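Local coordinates for lasso peptide isopeptidase AtxE2 (PDB 5TXE), which hydrolyses the isopeptide bond of the lasso peptides astexin-2 and astexin-3, turning the threaded peptides into linear ones, at residues F86-K91 against I130-S135; A142-R145 against R150-V153; W154-S157 against G162-P165; P165-A170 against Q232-K237; E174-Q177 against T183-Y186. The protein carries 1 engineered substitution. One frame throughout, in Å; residues are numbered along the deposited sequence.

Overall arrangement
All five contacts lie on the same side of the chain's centre, in the beta-rich N-terminal half that probably forms the propeller of this prolyl oligopeptidase relative. Interactions 2 and 3 pair three strands of one four-stranded sheet and share strand 150-157; their centres are 10 Å apart. Interaction 1 packs the start of that sheet against the preceding one, with its centre 12 Å from that of interaction 2. Interaction 5 is a hairpin of the following sheet. Interaction 4 joins these two sheets, its centre 8 Å from that of interaction 5, which is nested within the loop it closes. All five lie away from the annotated sites, including the nucleophile position, engineered to Ala-527.

Interaction 1 of 5, residues F86-K91 against I130-S135; sequences FRMVVK and IQPRWS
The Trp-134 indole turns an edge to Val-90. Val-90 CG1 lies near the ring plane, 4.1 Å from Trp-134 CH2 at the far corner of the six-membered ring. The methyl therefore meets the rim and not a face. At another point of the same rim, Trp-134 NE1 is hydrogen-bonded to Ser-62 O, so the polar edge is satisfied. The guanidinium of Arg-133 is the second flat group. Gln-131 OE1 sits at its edge and in its plane, a weak bond of 3.5 Å from Arg-133 NH2.

Met-88 carries the other half of the contact. Its CG stands anti to the backbone N (chi1 -174°), and the chain then bends at both following torsions. This curl brings the thioether up to 130-135. Met-88 SD lies 3.7 Å from Pro-132 CG, with Pro-132 CB slightly farther off. The end methyl goes past the proline: Met-88 CE is 3.9 Å from Ile-130 CG2. The flexible chain thus touches two neighbours with two successive atoms.

The backbones stay well apart. The nearest CA atoms, those of Met-88 and Pro-132, are 8.4 Å from each other, and the contact is made by apolar side chains. Leu-141 and Tyr-143 of strand 140-147 also touch Met-88, and Val-102 touches Val-90. The four apolar residues Met-88, Val-90, Ile-130 and Pro-132 are all buried. Side-chain packing of this kind between one antiparallel sheet and the next is consistent with neighbouring blades of a beta-propeller, the N-terminal fold of prolyl oligopeptidases.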
# COMPACT_ATOMS: atom_id res chain seq x y z
N PHE A 86 12.07 15.19 0.15
CA PHE A 86 11.81 14.75 -1.21
C PHE A 86 12.81 15.36 -2.21
O PHE A 86 13.18 16.50 -2.08
CB PHE A 86 10.39 15.13 -1.62
CG PHE A 86 9.33 14.44 -0.83
CD1 PHE A 86 8.90 13.19 -1.21
CD2 PHE A 86 8.79 15.03 0.29
CE1 PHE A 86 7.93 12.53 -0.51
CE2 PHE A 86 7.80 14.37 1.00
CZ PHE A 86 7.38 13.12 0.59
N ARG A 87 13.20 14.57 -3.21
CA ARG A 87 14.12 15.03 -4.29
C ARG A 87 13.55 14.53 -5.62
O ARG A 87 13.15 13.35 -5.72
CB ARG A 87 15.52 14.39 -4.24
CG ARG A 87 16.17 14.20 -2.94
CD ARG A 87 17.57 13.65 -3.11
NE ARG A 87 17.73 12.26 -2.70
CZ ARG A 87 18.35 11.35 -3.43
NH1 ARG A 87 18.84 11.66 -4.65
NH2 ARG A 87 18.50 10.13 -2.98
N MET A 88 13.50 15.41 -6.62
CA MET A 88 13.22 14.99 -7.98
C MET A 88 14.58 14.69 -8.66
O MET A 88 15.49 15.53 -8.71
CB MET A 88 12.43 16.08 -8.68
CG MET A 88 11.93 15.73 -10.08
SD MET A 88 10.95 14.19 -10.23
CE MET A 88 9.50 14.79 -9.39
N VAL A 89 14.72 13.46 -9.13
CA VAL A 89 15.97 12.93 -9.65
C VAL A 89 15.93 12.58 -11.16
O VAL A 89 14.92 12.12 -11.66
CB VAL A 89 16.37 11.70 -8.91
CG1 VAL A 89 17.80 11.29 -9.29
CG2 VAL A 89 16.34 11.99 -7.41
N VAL A 90 17.01 12.88 -11.88
CA VAL A 90 17.15 12.53 -13.29
C VAL A 90 18.40 11.69 -13.42
O VAL A 90 19.41 12.01 -12.85
CB VAL A 90 17.25 13.77 -14.15
CG1 VAL A 90 17.60 13.39 -15.58
CG2 VAL A 90 15.93 14.53 -14.15
N LYS A 91 18.31 10.57 -14.11
CA LYS A 91 19.41 9.62 -14.24
C LYS A 91 19.48 9.11 -15.69
O LYS A 91 18.45 8.73 -16.27
CB LYS A 91 19.16 8.46 -13.31
CG LYS A 91 20.05 7.26 -13.54
CD LYS A 91 21.48 7.55 -13.15
CE LYS A 91 22.22 6.22 -13.01
NZ LYS A 91 23.60 6.40 -12.56
N ILE A 130 4.44 10.69 -7.49
CA ILE A 130 4.63 11.89 -8.30
C ILE A 130 5.30 11.43 -9.62
O ILE A 130 6.48 10.98 -9.63
CB ILE A 130 5.55 12.91 -7.59
CG1 ILE A 130 4.98 13.31 -6.21
CG2 ILE A 130 5.80 14.14 -8.49
CD1 ILE A 130 3.63 14.00 -6.31
N GLN A 131 4.54 11.60 -10.68
CA GLN A 131 5.04 11.31 -12.01
C GLN A 131 5.46 12.58 -12.73
O GLN A 131 4.65 13.45 -12.97
CB GLN A 131 4.00 10.58 -12.87
CG GLN A 131 4.76 9.78 -13.95
CD GLN A 131 3.89 8.96 -14.92
OE1 GLN A 131 2.65 9.15 -15.05
NE2 GLN A 131 4.55 8.03 -15.60
N PRO A 132 6.73 12.71 -13.00
CA PRO A 132 7.22 13.88 -13.71
C PRO A 132 6.87 13.86 -15.18
O PRO A 132 7.03 12.82 -15.81
CB PRO A 132 8.74 13.78 -13.59
CG PRO A 132 9.03 12.51 -12.93
CD PRO A 132 7.79 11.77 -12.64
N ARG A 133 6.45 15.01 -15.70
CA ARG A 133 6.10 15.17 -17.10
C ARG A 133 7.24 15.83 -17.82
O ARG A 133 7.62 16.96 -17.47
CB ARG A 133 4.87 16.02 -17.21
CG ARG A 133 3.72 15.57 -16.30
CD ARG A 133 3.35 14.24 -16.85
NE ARG A 133 2.66 13.19 -16.10
CZ ARG A 133 1.43 13.23 -15.64
NH1 ARG A 133 0.74 14.35 -15.66
NH2 ARG A 133 0.92 12.17 -15.07
N TRP A 134 7.83 15.13 -18.77
CA TRP A 134 8.88 15.74 -19.57
C TRP A 134 8.29 16.69 -20.63
O TRP A 134 7.30 16.37 -21.27
CB TRP A 134 9.68 14.70 -20.28
CG TRP A 134 10.49 13.91 -19.41
CD1 TRP A 134 10.10 12.80 -18.74
CD2 TRP A 134 11.91 14.04 -19.17
NE1 TRP A 134 11.17 12.24 -18.09
CE2 TRP A 134 12.29 13.00 -18.33
CE3 TRP A 134 12.88 14.96 -19.56
CZ2 TRP A 134 13.59 12.85 -17.88
CZ3 TRP A 134 14.19 14.80 -19.11
CH2 TRP A 134 14.52 13.76 -18.29
N SER A 135 8.91 17.84 -20.82
CA SER A 135 8.56 18.71 -21.96
C SER A 135 8.98 17.96 -23.26
O SER A 135 9.82 17.10 -23.18
CB SER A 135 9.29 20.04 -21.89
OG SER A 135 10.71 19.84 -21.81

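Interaction 2 of 5, residues A142-R145 against R150-V153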
# COMPACT_ATOMS: atom_id res chain seq x y z
N ALA A 142 7.72 18.99 -15.46
CA ALA A 142 6.63 19.57 -14.68
C ALA A 142 6.04 18.45 -13.79
O ALA A 142 5.97 17.30 -14.21
CB ALA A 142 5.55 20.10 -15.57
N TYR A 143 5.64 18.82 -12.57
CA TYR A 143 5.21 17.83 -11.58
C TYR A 143 4.53 18.57 -10.47
O TYR A 143 4.72 19.80 -10.31
CB TYR A 143 6.40 17.04 -11.04
CG TYR A 143 7.50 17.89 -10.45
CD1 TYR A 143 8.46 18.44 -11.26
CD2 TYR A 143 7.58 18.17 -9.07
CE1 TYR A 143 9.47 19.24 -10.76
CE2 TYR A 143 8.58 19.01 -8.57
CZ TYR A 143 9.51 19.54 -9.43
OH TYR A 143 10.52 20.35 -9.01
N LEU A 144 3.71 17.86 -9.72
CA LEU A 144 3.05 18.41 -8.54
C LEU A 144 3.96 18.40 -7.31
O LEU A 144 4.79 17.51 -7.15
CB LEU A 144 1.81 17.58 -8.20
CG LEU A 144 0.80 17.39 -9.34
CD1 LEU A 144 -0.34 16.53 -8.83
CD2 LEU A 144 0.31 18.73 -9.82
N ARG A 145 3.82 19.42 -6.47
CA ARG A 145 4.59 19.54 -5.25
C ARG A 145 3.89 20.46 -4.31
O ARG A 145 3.36 21.51 -4.70
CB ARG A 145 5.99 20.05 -5.55
CG ARG A 145 6.65 20.72 -4.36
CD ARG A 145 8.12 21.09 -4.57
NE ARG A 145 8.57 21.93 -3.47
CZ ARG A 145 9.84 22.28 -3.23
NH1 ARG A 145 10.84 21.97 -4.08
NH2 ARG A 145 10.10 22.99 -2.14
N ARG A 150 -0.36 23.68 0.13
CA ARG A 150 -0.97 23.92 -1.19
C ARG A 150 -0.19 23.18 -2.25
O ARG A 150 1.04 23.28 -2.32
CB ARG A 150 -1.08 25.44 -1.50
CG ARG A 150 -1.66 25.84 -2.88
CD ARG A 150 -3.17 25.59 -3.08
NE ARG A 150 -3.98 26.09 -1.96
CZ ARG A 150 -4.25 27.38 -1.76
NH1 ARG A 150 -3.81 28.32 -2.60
NH2 ARG A 150 -4.96 27.74 -0.71
N VAL A 151 -0.89 22.44 -3.11
CA VAL A 151 -0.25 21.74 -4.23
C VAL A 151 -0.18 22.65 -5.49
O VAL A 151 -1.18 23.10 -6.04
CB VAL A 151 -1.04 20.50 -4.60
CG1 VAL A 151 -0.34 19.76 -5.73
CG2 VAL A 151 -1.14 19.58 -3.38
N ARG A 152 1.03 22.83 -5.94
CA ARG A 152 1.31 23.67 -7.11
C ARG A 152 1.98 22.81 -8.18
O ARG A 152 2.48 21.72 -7.89
CB ARG A 152 2.29 24.74 -6.72
CG ARG A 152 1.78 25.69 -5.64
CD ARG A 152 2.83 26.78 -5.30
NE ARG A 152 2.33 27.62 -4.23
CZ ARG A 152 2.25 27.28 -2.95
NH1 ARG A 152 2.64 26.09 -2.51
NH2 ARG A 152 1.72 28.12 -2.11
N VAL A 153 2.06 23.34 -9.40
CA VAL A 153 2.92 22.74 -10.42
C VAL A 153 4.28 23.43 -10.38
O VAL A 153 4.36 24.68 -10.41
CB VAL A 153 2.33 22.88 -11.83
CG1 VAL A 153 3.29 22.27 -12.81
CG2 VAL A 153 0.98 22.20 -11.91
O HOH W 1 4.22 23.98 -3.80
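Arg-150 to Val-153 pair with Ala-142 to Arg-145 as the two arms of an antiparallel beta hairpin. The hairpin forms the middle of a four-stranded sheet, probably a propeller blade. The strand directions are 172° apart.

Arg-150 comes first. Its side chain leads away from the partner strand, but its CG lies 4.1 Å above the centre of the Arg-152 guanidinium and covers one face of it.

Val-151 follows. Its CG1, anti to the backbone N (chi1 -178°), touches Leu-144 CB at 3.9 Å. This apolar contact is buried on the valine side.

Arg-152 forms the hydrogen-bonded pair with Arg-145. Arg-145 N donates to Arg-152 O at 3.0 Å. In return Arg-152 N donates to Arg-145 O over the same length and almost straight at the hydrogen (175°). The side chain of Arg-152 is extended from CG to NE. Its NE forms a salt bridge with Glu-168, and its NH1 also donates to Asp-147 O. Arg-145 forms salt bridges with the carboxylates of Asp-147, through NE, and Asp-103, through NH1.

Val-153 ends the segment in a non-hydrogen-bonded pair with Leu-144. The two side chains are on one face of the sheet, and Leu-144 CD2 meets Val-153 CG2 at 4.1 Å. Val-153 CG1 reaches Ala-142 CB on the same strand as Leu-144.

One water ties the strands together beside the hairpin bonds. It donates to Arg-145 O at 2.8 Å, and accepts from Arg-152 NH1, meeting that guanidinium at its edge and in its plane at 2.9 Å.

Interaction 3 of 5, residues W154-S157 against G162-P165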
# COMPACT_ATOMS: atom_id res chain seq x y z
N TRP A 154 5.32 22.63 -10.33
CA TRP A 154 6.64 23.12 -10.39
C TRP A 154 7.24 22.71 -11.73
O TRP A 154 6.85 21.72 -12.32
CB TRP A 154 7.51 22.58 -9.24
CG TRP A 154 7.26 23.25 -7.88
CD1 TRP A 154 6.07 23.35 -7.26
CD2 TRP A 154 8.21 23.89 -7.04
NE1 TRP A 154 6.21 24.03 -6.08
CE2 TRP A 154 7.52 24.36 -5.91
CE3 TRP A 154 9.59 24.11 -7.13
CZ2 TRP A 154 8.16 25.02 -4.86
CZ3 TRP A 154 10.22 24.80 -6.09
CH2 TRP A 154 9.49 25.26 -4.98
N ARG A 155 8.22 23.49 -12.16
CA ARG A 155 8.99 23.27 -13.37
C ARG A 155 10.45 23.22 -13.04
O ARG A 155 10.95 24.10 -12.39
CB ARG A 155 8.73 24.42 -14.31
CG ARG A 155 9.55 24.36 -15.59
CD ARG A 155 9.11 25.53 -16.42
NE ARG A 155 9.86 25.59 -17.65
CZ ARG A 155 10.95 26.32 -17.82
NH1 ARG A 155 11.41 27.06 -16.82
NH2 ARG A 155 11.58 26.30 -19.00
N ALA A 156 11.13 22.18 -13.45
CA ALA A 156 12.53 22.01 -13.14
C ALA A 156 13.38 21.86 -14.43
O ALA A 156 12.98 21.17 -15.35
CB ALA A 156 12.75 20.78 -12.28
N SER A 157 14.59 22.43 -14.43
CA SER A 157 15.56 22.20 -15.51
C SER A 157 16.26 20.88 -15.30
O SER A 157 16.66 20.55 -14.19
CB SER A 157 16.56 23.34 -15.58
OG SER A 157 17.57 23.09 -16.53
N GLY A 162 17.81 24.31 -11.48
CA GLY A 162 16.84 24.80 -10.52
C GLY A 162 15.40 24.57 -10.91
O GLY A 162 15.08 24.21 -12.04
N ALA A 163 14.53 24.84 -9.95
CA ALA A 163 13.13 24.53 -10.08
C ALA A 163 12.32 25.63 -9.41
O ALA A 163 12.77 26.20 -8.46
CB ALA A 163 12.87 23.18 -9.43
N SER A 164 11.15 25.96 -9.91
CA SER A 164 10.30 26.92 -9.20
C SER A 164 8.86 26.64 -9.52
O SER A 164 8.58 25.98 -10.48
CB SER A 164 10.65 28.34 -9.62
OG SER A 164 10.63 28.38 -11.00
N PRO A 165 7.95 27.12 -8.70
CA PRO A 165 6.55 26.91 -8.96
C PRO A 165 6.09 27.77 -10.12
O PRO A 165 6.42 28.97 -10.15
CB PRO A 165 5.87 27.38 -7.65
CG PRO A 165 6.82 28.36 -7.02
CD PRO A 165 8.20 27.88 -7.46
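Trp-154 and Pro-165 lie side by side and point the same way. They belong to the antiparallel hairpin of strands 150-157 and 163-167, at the outer side of a four-stranded sheet. The pair is non-hydrogen-bonded, with the side chains on the same face as Ala-156 and Ala-163.

The indole lies flat over the proline. Trp-154 CG is turned anti to its carbonyl carbon (chi1 -77°), which lays the ring back across the partner strand. Pro-165 CD sits 3.7 Å from the centroid of the Trp-154 six-membered ring and only 4° off its normal, a CH-pi contact. At the five-membered ring, Pro-165 CB approaches Trp-154 NE1 at 3.7 Å. Pro-165 N lies over the same face. Arg-145 adds a cation-pi contact to the indole. With an alanine here instead of Trp-154, the Pro-165 ring is likely to lose its flat cover and Arg-145 its aromatic partner.

Farther along, two small side chains touch on the Trp-154 face: Ala-156 CB and Ala-163 CB are 3.7 Å apart. Between these pairs, Arg-155 and Ser-164 point to the other face and exchange two backbone bonds: Arg-155 N to Ser-164 O at 3.0 Å, and Ser-164 N to Arg-155 O at 3.1 Å.

Gly-162 begins the returning arm. Its positive phi (142°) would press a side chain against the preceding carbonyl O. It closes the hairpin at the turn end, where its own O accepts from Ser-157 N at 3.0 Å, nearly straight.

Interaction 4 of 5, residues P165-A170 against Q232-K237; sequences PVIEDA and QVLDLK
Leu-234 leaves its strand toward Val-166 and Ile-167. Its CB points at 165-170, and CG is set anti to the backbone N (chi1 175°), which carries the branch forward. CD2 is the atom that arrives. It lies 3.8 Å from Val-166 O and 4.0 Å from Ile-167 CG1. Leu-234 and Ile-167 therefore reach toward each other, tip to tip, and the leucine methyl also rests against a backbone oxygen.

Leu-236 supplies the second touch. Its CD2 meets Val-166 CB at 3.9 Å and Val-166 CG2 at 4.2 Å. The two side chains cross at about a right angle, so a single leucine methyl lies against the flank of the valine. Both residues are partly exposed, while Leu-234 and Ile-167 are buried. The packing thus runs from buried residues to partly exposed ones.

Each segment also has a local polar bond. Asp-235 OD1 accepts from Lys-237 N at 3.0 Å, an Asx turn that bends the chain at Leu-236 just after the strand. The donor comes in from above the carboxylate plane. Asp-169 OD1 accepts from Ala-170 N at 2.8 Å through its anti lone pair.

Val-166 and Ile-167 form a classic beta bulge, both facing Val-153 of strand 150-157. Strand 163-167 is the last of its sheet. Strand 230-235 belongs to the next one, flanked by strands 183-188 and 240-243. Leu-184 and Arg-241 from those strands touch Ile-167 as well, so the contact lies between two successive four-stranded sheets.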
# COMPACT_ATOMS: atom_id res chain seq x y z
N PRO A 165 7.95 27.12 -8.70
CA PRO A 165 6.55 26.91 -8.96
C PRO A 165 6.09 27.77 -10.12
O PRO A 165 6.42 28.97 -10.15
CB PRO A 165 5.87 27.38 -7.65
CG PRO A 165 6.82 28.36 -7.02
CD PRO A 165 8.20 27.88 -7.46
N VAL A 166 5.30 27.20 -11.03
CA VAL A 166 4.77 27.95 -12.17
C VAL A 166 3.26 28.03 -12.22
O VAL A 166 2.70 28.86 -12.89
CB VAL A 166 5.34 27.43 -13.48
CG1 VAL A 166 6.85 27.63 -13.51
CG2 VAL A 166 5.04 25.94 -13.67
N ILE A 167 2.57 27.18 -11.48
CA ILE A 167 1.14 27.31 -11.41
C ILE A 167 0.70 27.19 -9.97
O ILE A 167 1.03 26.20 -9.30
CB ILE A 167 0.45 26.20 -12.26
CG1 ILE A 167 1.00 26.16 -13.69
CG2 ILE A 167 -1.05 26.44 -12.33
CD1 ILE A 167 0.40 25.08 -14.57
N GLU A 168 -0.14 28.13 -9.55
CA GLU A 168 -0.79 28.06 -8.26
C GLU A 168 -2.21 28.52 -8.44
O GLU A 168 -2.45 29.41 -9.22
CB GLU A 168 -0.12 29.00 -7.26
CG GLU A 168 -0.75 28.91 -5.88
CD GLU A 168 -0.16 29.90 -4.88
OE1 GLU A 168 1.02 30.29 -5.02
OE2 GLU A 168 -0.89 30.26 -3.92
N ASP A 169 -3.15 27.96 -7.71
CA ASP A 169 -4.47 28.55 -7.69
C ASP A 169 -5.10 28.49 -6.29
O ASP A 169 -4.48 28.01 -5.36
CB ASP A 169 -5.29 27.86 -8.77
CG ASP A 169 -6.24 28.82 -9.51
OD1 ASP A 169 -6.91 29.65 -8.81
OD2 ASP A 169 -6.33 28.72 -10.77
N ALA A 170 -6.32 28.97 -6.16
CA ALA A 170 -7.09 28.79 -4.90
C ALA A 170 -7.36 27.32 -4.51
O ALA A 170 -7.70 27.03 -3.37
CB ALA A 170 -8.43 29.51 -5.01
N GLN A 232 -7.54 24.25 -17.27
CA GLN A 232 -7.05 25.55 -17.71
C GLN A 232 -5.70 25.35 -18.36
O GLN A 232 -5.01 24.36 -18.10
CB GLN A 232 -6.85 26.51 -16.51
CG GLN A 232 -8.06 26.95 -15.70
CD GLN A 232 -8.61 28.28 -16.15
OE1 GLN A 232 -8.08 29.36 -15.85
NE2 GLN A 232 -9.71 28.22 -16.84
N VAL A 233 -5.31 26.32 -19.19
CA VAL A 233 -4.04 26.26 -19.89
C VAL A 233 -3.25 27.50 -19.57
O VAL A 233 -3.79 28.60 -19.62
CB VAL A 233 -4.24 26.21 -21.42
CG1 VAL A 233 -2.89 26.20 -22.12
CG2 VAL A 233 -4.99 24.94 -21.78
N LEU A 234 -1.97 27.30 -19.29
CA LEU A 234 -1.09 28.37 -19.01
C LEU A 234 -0.00 28.43 -20.05
O LEU A 234 0.70 27.46 -20.24
CB LEU A 234 -0.43 28.19 -17.62
CG LEU A 234 0.60 29.30 -17.38
CD1 LEU A 234 -0.02 30.47 -16.68
CD2 LEU A 234 1.80 28.82 -16.56
N ASP A 235 0.18 29.61 -20.65
CA ASP A 235 1.33 29.87 -21.54
C ASP A 235 2.47 30.41 -20.69
O ASP A 235 2.39 31.49 -20.18
CB ASP A 235 0.90 30.91 -22.60
CG ASP A 235 2.02 31.26 -23.63
OD1 ASP A 235 3.23 30.91 -23.47
OD2 ASP A 235 1.62 31.92 -24.60
N LEU A 236 3.53 29.64 -20.54
CA LEU A 236 4.62 30.04 -19.67
C LEU A 236 5.39 31.24 -20.17
O LEU A 236 6.07 31.87 -19.41
CB LEU A 236 5.60 28.90 -19.53
CG LEU A 236 5.11 27.68 -18.76
CD1 LEU A 236 6.07 26.52 -18.99
CD2 LEU A 236 5.02 27.98 -17.30
N LYS A 237 5.30 31.56 -21.44
CA LYS A 237 6.01 32.73 -21.94
C LYS A 237 5.25 34.03 -21.74
O LYS A 237 5.86 35.08 -21.73
CB LYS A 237 6.31 32.58 -23.42
CG LYS A 237 7.58 31.80 -23.71
CD LYS A 237 7.62 31.37 -25.17
CE LYS A 237 6.92 32.36 -26.12
NZ LYS A 237 6.76 31.80 -27.49

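Interaction 5 of 5, residues E174-Q177 against T183-Y186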
# COMPACT_ATOMS: atom_id res chain seq x y z
N GLU A 174 -4.39 19.11 -9.40
CA GLU A 174 -4.51 17.63 -9.35
C GLU A 174 -3.75 16.90 -10.42
O GLU A 174 -3.48 15.73 -10.26
CB GLU A 174 -5.98 17.20 -9.35
CG GLU A 174 -6.65 17.62 -8.04
CD GLU A 174 -8.15 17.41 -7.96
OE1 GLU A 174 -8.73 16.66 -8.80
OE2 GLU A 174 -8.77 17.98 -7.02
N ASP A 175 -3.42 17.59 -11.53
CA ASP A 175 -2.67 16.97 -12.61
C ASP A 175 -2.20 18.05 -13.59
O ASP A 175 -2.73 19.15 -13.61
CB ASP A 175 -3.55 15.98 -13.40
CG ASP A 175 -2.76 14.84 -14.04
OD1 ASP A 175 -1.49 14.80 -14.02
OD2 ASP A 175 -3.41 13.97 -14.64
N VAL A 176 -1.25 17.66 -14.42
CA VAL A 176 -0.63 18.56 -15.37
C VAL A 176 0.02 17.76 -16.52
O VAL A 176 0.51 16.65 -16.31
CB VAL A 176 0.43 19.41 -14.63
CG1 VAL A 176 1.55 18.52 -14.08
CG2 VAL A 176 0.99 20.49 -15.55
N GLN A 177 -0.01 18.31 -17.73
CA GLN A 177 0.76 17.81 -18.88
C GLN A 177 1.25 19.01 -19.71
O GLN A 177 0.64 20.08 -19.69
CB GLN A 177 -0.10 16.98 -19.84
CG GLN A 177 -0.61 15.68 -19.31
CD GLN A 177 0.37 14.50 -19.35
OE1 GLN A 177 1.43 14.49 -20.05
NE2 GLN A 177 0.00 13.46 -18.57
N THR A 183 3.75 25.47 -22.91
CA THR A 183 2.34 25.53 -22.58
C THR A 183 1.95 24.32 -21.74
O THR A 183 2.34 23.20 -22.07
CB THR A 183 1.53 25.54 -23.87
OG1 THR A 183 2.04 26.56 -24.74
CG2 THR A 183 0.10 25.76 -23.58
N LEU A 184 1.20 24.56 -20.66
CA LEU A 184 0.82 23.49 -19.71
C LEU A 184 -0.66 23.51 -19.58
O LEU A 184 -1.28 24.57 -19.46
CB LEU A 184 1.45 23.71 -18.31
CG LEU A 184 2.95 23.58 -18.16
CD1 LEU A 184 3.35 24.10 -16.79
CD2 LEU A 184 3.39 22.14 -18.29
N ILE A 185 -1.22 22.32 -19.52
CA ILE A 185 -2.63 22.19 -19.15
C ILE A 185 -2.71 21.54 -17.76
O ILE A 185 -1.92 20.67 -17.42
CB ILE A 185 -3.40 21.34 -20.19
CG1 ILE A 185 -4.84 21.23 -19.77
CG2 ILE A 185 -2.79 19.96 -20.35
CD1 ILE A 185 -5.74 20.70 -20.86
N TYR A 186 -3.65 21.99 -16.96
CA TYR A 186 -3.76 21.52 -15.60
C TYR A 186 -5.18 21.53 -15.13
O TYR A 186 -6.03 22.21 -15.70
CB TYR A 186 -2.92 22.39 -14.66
CG TYR A 186 -3.43 23.81 -14.42
CD1 TYR A 186 -3.09 24.88 -15.27
CD2 TYR A 186 -4.17 24.11 -13.30
CE1 TYR A 186 -3.50 26.20 -15.02
CE2 TYR A 186 -4.59 25.44 -13.06
CZ TYR A 186 -4.24 26.47 -13.93
OH TYR A 186 -4.65 27.77 -13.67
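Val-176 CG1 sits between the backbone N and the carbonyl carbon (chi1 63°), which leaves CG2 anti to the N and turned to the partner strand. CG2 meets Leu-184 CD2 at 4.0 Å and Ile-185 O at 3.5 Å. In Ile-185 it is CG1 that runs anti to the backbone N (chi1 180°). Its CG2 is left between N and the carbonyl carbon, against Gln-177 CB at 4.0 Å. Tyr-186 directs its ring away and offers only CB, which lies 3.4 Å from Asp-175 O.

The segments form an antiparallel beta hairpin, part of a four-stranded sheet that is probably a propeller blade. Gln-177 and Ile-185 make the hydrogen-bonded pair. Gln-177 N donates to Ile-185 O at 3.1 Å, in the carbonyl plane. Ile-185 N donates to Gln-177 O at 2.9 Å. Val-176 and Tyr-186 are the neighbouring non-hydrogen-bonded pair, with CA atoms 4.3 Å apart. Val-176 CA also approaches Ile-185 O, a CA-H...O contact of 3.2 Å, so that oxygen is met by two hydrogens.

The two faces differ. Ile-185 touches Leu-252 of helix 246-253, as does Gln-177. On the Val-176 face, Leu-184 packs on Val-166 of the preceding sheet, and Tyr-186 OH makes a weak bond to Asp-169. Asp-175 OD1 accepts weakly from Val-176 N and forms a salt bridge with Arg-133.

The chemistry divides the work. Backbone bonds fix how the strands align. Apolar groups meet on the Val-176 face, while on the other Ile-185 CG2 rests on the glutamine CB. The Asp-175 carboxylate is probably neutralised by Arg-133, which links this hairpin to the neighbouring sheet.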